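Long-range contact in enoyl-CoA hydratase (PDB 3PE8), which probably hydrates the double bond of enoyl-CoA thioesters, as a crotonase-fold hydratase, and carries a bound zinc ion: residues T15-N25 and D51-A62. Numbering follows the deposited sequence.
Sequences TTDRVRTLTLN and DDDVDVVIVTGA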
loop_
_atom_site.group_PDB
_atom_site.type_symbol
_atom_site.label_atom_id
_atom_site.label_comp_id
_atom_site.label_asym_id
_atom_site.label_seq_id
_atom_site.Cartn_x
_atom_site.Cartn_y
_atom_site.Cartn_z
ATOM N N THR A 15 -10.578 25.588 -30.442
ATOM C CA THR A 15 -10.389 24.194 -30.903
ATOM C C THR A 15 -9.870 24.235 -32.329
ATOM O O THR A 15 -10.526 24.777 -33.223
ATOM C CB THR A 15 -11.665 23.349 -30.810
ATOM O OG1 THR A 15 -12.215 23.502 -29.496
ATOM C CG2 THR A 15 -11.352 21.861 -31.078
ATOM N N THR A 16 -8.660 23.708 -32.506
ATOM C CA THR A 16 -7.959 23.720 -33.811
ATOM C C THR A 16 -7.220 22.387 -33.944
ATOM O O THR A 16 -6.491 22.005 -33.020
ATOM C CB THR A 16 -6.944 24.889 -33.882
ATOM O OG1 THR A 16 -7.632 26.145 -33.754
ATOM C CG2 THR A 16 -6.165 24.899 -35.213
ATOM N N ASP A 17 -7.445 21.673 -35.054
ATOM C CA ASP A 17 -6.728 20.433 -35.325
ATOM C C ASP A 17 -6.878 19.422 -34.189
ATOM O O ASP A 17 -5.922 18.690 -33.810
ATOM C CB ASP A 17 -5.265 20.727 -35.677
ATOM C CG ASP A 17 -5.111 21.541 -36.933
ATOM O OD1 ASP A 17 -6.092 21.708 -37.671
ATOM O OD2 ASP A 17 -3.977 22.035 -37.155
ATOM N N ARG A 18 -8.104 19.404 -33.649
ATOM C CA ARG A 18 -8.535 18.458 -32.612
ATOM C C ARG A 18 -7.897 18.709 -31.267
ATOM O O ARG A 18 -7.922 17.853 -30.391
ATOM C CB ARG A 18 -8.414 17.000 -33.082
ATOM C CG ARG A 18 -9.133 16.734 -34.431
ATOM C CD ARG A 18 -9.191 15.242 -34.781
ATOM N NE ARG A 18 -9.789 14.478 -33.681
ATOM C CZ ARG A 18 -11.091 14.378 -33.424
ATOM N NH1 ARG A 18 -12.010 14.934 -34.216
ATOM N NH2 ARG A 18 -11.477 13.699 -32.352
ATOM N N VAL A 19 -7.330 19.911 -31.110
ATOM C CA VAL A 19 -6.718 20.335 -29.860
ATOM C C VAL A 19 -7.488 21.510 -29.286
ATOM O O VAL A 19 -7.699 22.504 -29.973
ATOM C CB VAL A 19 -5.235 20.702 -30.075
ATOM C CG1 VAL A 19 -4.586 21.164 -28.726
ATOM C CG2 VAL A 19 -4.450 19.525 -30.708
ATOM N N ARG A 20 -7.941 21.373 -28.030
ATOM C CA ARG A 20 -8.696 22.447 -27.379
ATOM C C ARG A 20 -7.767 23.152 -26.409
ATOM O O ARG A 20 -7.225 22.524 -25.507
ATOM C CB ARG A 20 -9.906 21.924 -26.626
ATOM C CG ARG A 20 -10.676 23.097 -25.967
ATOM C CD ARG A 20 -12.088 22.784 -25.701
ATOM N NE ARG A 20 -12.824 22.538 -26.929
ATOM C CZ ARG A 20 -14.027 22.006 -26.952
ATOM N NH1 ARG A 20 -14.624 21.667 -25.800
ATOM N NH2 ARG A 20 -14.652 21.800 -28.121
ATOM N N THR A 21 -7.570 24.454 -26.623
ATOM C CA THR A 21 -6.770 25.262 -25.737
ATOM C C THR A 21 -7.695 26.032 -24.807
ATOM O O THR A 21 -8.624 26.734 -25.268
ATOM C CB THR A 21 -5.873 26.236 -26.532
ATOM O OG1 THR A 21 -5.049 25.521 -27.479
ATOM C CG2 THR A 21 -4.955 27.044 -25.577
ATOM N N LEU A 22 -7.437 25.909 -23.508
ATOM C CA LEU A 22 -8.191 26.600 -22.452
ATOM C C LEU A 22 -7.209 27.607 -21.862
ATOM O O LEU A 22 -6.152 27.222 -21.326
ATOM C CB LEU A 22 -8.620 25.597 -21.381
ATOM C CG LEU A 22 -9.496 24.429 -21.859
ATOM C CD1 LEU A 22 -9.795 23.479 -20.692
ATOM C CD2 LEU A 22 -10.794 24.947 -22.523
ATOM N N THR A 23 -7.527 28.884 -22.031
ATOM C CA THR A 23 -6.639 29.970 -21.578
ATOM C C THR A 23 -7.282 30.669 -20.395
ATOM O O THR A 23 -8.306 31.325 -20.558
ATOM C CB THR A 23 -6.345 30.962 -22.704
ATOM O OG1 THR A 23 -5.767 30.268 -23.842
ATOM C CG2 THR A 23 -5.383 32.072 -22.199
ATOM N N LEU A 24 -6.686 30.530 -19.202
ATOM C CA LEU A 24 -7.107 31.274 -18.014
ATOM C C LEU A 24 -7.009 32.765 -18.342
ATOM O O LEU A 24 -5.982 33.215 -18.815
ATOM C CB LEU A 24 -6.218 30.957 -16.814
ATOM C CG LEU A 24 -6.010 29.480 -16.447
ATOM C CD1 LEU A 24 -4.989 29.416 -15.308
ATOM C CD2 LEU A 24 -7.315 28.786 -16.037
ATOM N N ASN A 25 -8.089 33.515 -18.153
ATOM C CA ASN A 25 -8.173 34.858 -18.708
ATOM C C ASN A 25 -8.648 35.910 -17.687
ATOM O O ASN A 25 -9.651 36.622 -17.905
ATOM C CB ASN A 25 -9.062 34.883 -19.984
ATOM C CG ASN A 25 -8.899 36.171 -20.773
ATOM O OD1 ASN A 25 -7.777 36.697 -20.899
ATOM N ND2 ASN A 25 -10.011 36.694 -21.291
ATOM N N ASP A 51 -16.412 15.801 -25.564
ATOM C CA ASP A 51 -16.582 16.329 -26.900
ATOM C C ASP A 51 -15.787 15.489 -27.881
ATOM O O ASP A 51 -14.556 15.474 -27.846
ATOM C CB ASP A 51 -16.128 17.794 -26.965
ATOM C CG ASP A 51 -16.554 18.489 -28.254
ATOM O OD1 ASP A 51 -16.726 17.792 -29.289
ATOM O OD2 ASP A 51 -16.758 19.736 -28.206
ATOM N N ASP A 52 -16.485 14.804 -28.781
ATOM C CA ASP A 52 -15.836 13.945 -29.745
ATOM C C ASP A 52 -14.957 14.687 -30.763
ATOM O O ASP A 52 -14.161 14.042 -31.439
ATOM C CB ASP A 52 -16.877 13.080 -30.502
ATOM C CG ASP A 52 -17.518 12.003 -29.622
ATOM O OD1 ASP A 52 -17.065 11.767 -28.493
ATOM O OD2 ASP A 52 -18.494 11.353 -30.079
ATOM N N ASP A 53 -15.064 16.017 -30.838
ATOM C CA ASP A 53 -14.210 16.835 -31.704
ATOM C C ASP A 53 -12.821 17.115 -31.091
ATOM O O ASP A 53 -11.956 17.683 -31.779
ATOM C CB ASP A 53 -14.895 18.161 -32.040
ATOM C CG ASP A 53 -16.202 17.968 -32.837
ATOM O OD1 ASP A 53 -16.309 17.006 -33.624
ATOM O OD2 ASP A 53 -17.125 18.788 -32.647
ATOM N N VAL A 54 -12.594 16.667 -29.856
ATOM C CA VAL A 54 -11.358 17.005 -29.122
ATOM C C VAL A 54 -10.566 15.753 -28.776
ATOM O O VAL A 54 -11.113 14.788 -28.217
ATOM C CB VAL A 54 -11.710 17.740 -27.816
ATOM C CG1 VAL A 54 -10.435 18.012 -26.962
ATOM C CG2 VAL A 54 -12.476 19.050 -28.133
ATOM N N ASP A 55 -9.287 15.755 -29.122
ATOM C CA ASP A 55 -8.389 14.665 -28.706
ATOM C C ASP A 55 -7.458 15.035 -27.556
ATOM O O ASP A 55 -7.057 14.167 -26.782
ATOM C CB ASP A 55 -7.523 14.182 -29.868
ATOM C CG ASP A 55 -8.284 13.393 -30.890
ATOM O OD1 ASP A 55 -9.384 12.833 -30.600
ATOM O OD2 ASP A 55 -7.758 13.339 -32.011
ATOM N N VAL A 56 -7.042 16.301 -27.503
ATOM C CA VAL A 56 -5.987 16.782 -26.602
ATOM C C VAL A 56 -6.370 18.169 -26.096
ATOM O O VAL A 56 -7.016 18.950 -26.826
ATOM C CB VAL A 56 -4.580 16.858 -27.314
ATOM C CG1 VAL A 56 -3.490 17.424 -26.405
ATOM C CG2 VAL A 56 -4.170 15.459 -27.841
ATOM N N VAL A 57 -6.066 18.436 -24.823
ATOM C CA VAL A 57 -6.272 19.748 -24.209
ATOM C C VAL A 57 -4.916 20.412 -23.902
ATOM O O VAL A 57 -3.990 19.730 -23.397
ATOM C CB VAL A 57 -7.094 19.638 -22.889
ATOM C CG1 VAL A 57 -7.253 21.007 -22.229
ATOM C CG2 VAL A 57 -8.510 19.047 -23.152
ATOM N N ILE A 58 -4.803 21.713 -24.198
ATOM C CA ILE A 58 -3.713 22.554 -23.698
ATOM C C ILE A 58 -4.289 23.538 -22.701
ATOM O O ILE A 58 -5.276 24.219 -23.025
ATOM C CB ILE A 58 -2.997 23.321 -24.862
ATOM C CG1 ILE A 58 -2.373 22.338 -25.853
ATOM C CG2 ILE A 58 -1.948 24.323 -24.317
ATOM C CD1 ILE A 58 -1.874 22.970 -27.145
ATOM N N VAL A 59 -3.662 23.652 -21.537
ATOM C CA VAL A 59 -4.041 24.652 -20.558
ATOM C C VAL A 59 -2.932 25.693 -20.489
ATOM O O VAL A 59 -1.769 25.328 -20.343
ATOM C CB VAL A 59 -4.258 24.046 -19.154
ATOM C CG1 VAL A 59 -4.531 25.161 -18.092
ATOM C CG2 VAL A 59 -5.435 23.062 -19.129
ATOM N N THR A 60 -3.297 26.985 -20.568
ATOM C CA THR A 60 -2.284 28.033 -20.473
ATOM C C THR A 60 -2.921 29.229 -19.820
ATOM O O THR A 60 -4.131 29.220 -19.555
ATOM C CB THR A 60 -1.651 28.320 -21.857
ATOM O OG1 THR A 60 -0.422 29.046 -21.691
ATOM C CG2 THR A 60 -2.581 29.094 -22.808
ATOM N N GLY A 61 -2.123 30.253 -19.572
ATOM C CA GLY A 61 -2.646 31.507 -19.013
ATOM C C GLY A 61 -2.434 32.693 -19.922
ATOM O O GLY A 61 -1.439 32.761 -20.657
ATOM N N ALA A 62 -3.333 33.667 -19.834
ATOM C CA ALA A 62 -3.093 34.969 -20.432
ATOM C C ALA A 62 -1.824 35.558 -19.831
ATOM O O ALA A 62 -1.621 35.460 -18.633
ATOM C CB ALA A 62 -4.297 35.891 -20.190
HETATM O O HOH W 1 -14.896 14.960 -34.502
HETATM O O HOH W 2 -17.523 20.954 -25.884
#
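R18 grips D55 side-on, NE bonding OD2 at 2.9 Å and NH2 bonding OD1 at 2.9 Å, with the guanidinium and carboxylate planes 58° apart. NH2 also donates to D52 O at the guanidinium edge; arginine suits the place because its several N-H groups serve a carboxylate and a turn carbonyl together. R203 forms a second salt bridge to D55 OD1. R20 extends out from the sheet, roughly across its strand; CG anti to the backbone N and a bend at chi3 (-64°) bring NH2 to a 3.0 Å salt bridge with D51 OD2, and NE meets T15 OG1 at 2.8 Å. V54 CG2 lies over one face, toward the rim, 3.5 Å from R20 CZ.

Between the strands, R20, L22 and L24 both donate and accept backbone bonds, as in L22 N to I58 O at 2.8 Å. Beta-branched V19, V57 and I58 suit extended strands: V19 CG1 touches I58 CD1 at 3.6 Å beneath helix 183-195, while the longer L22 meets V57 CG1 through CD1 on the face covered by helix 35-50. Parallel strands 19-24 and 56-61, linked through that helix, form a beta-alpha-beta crossover of the crotonase fold.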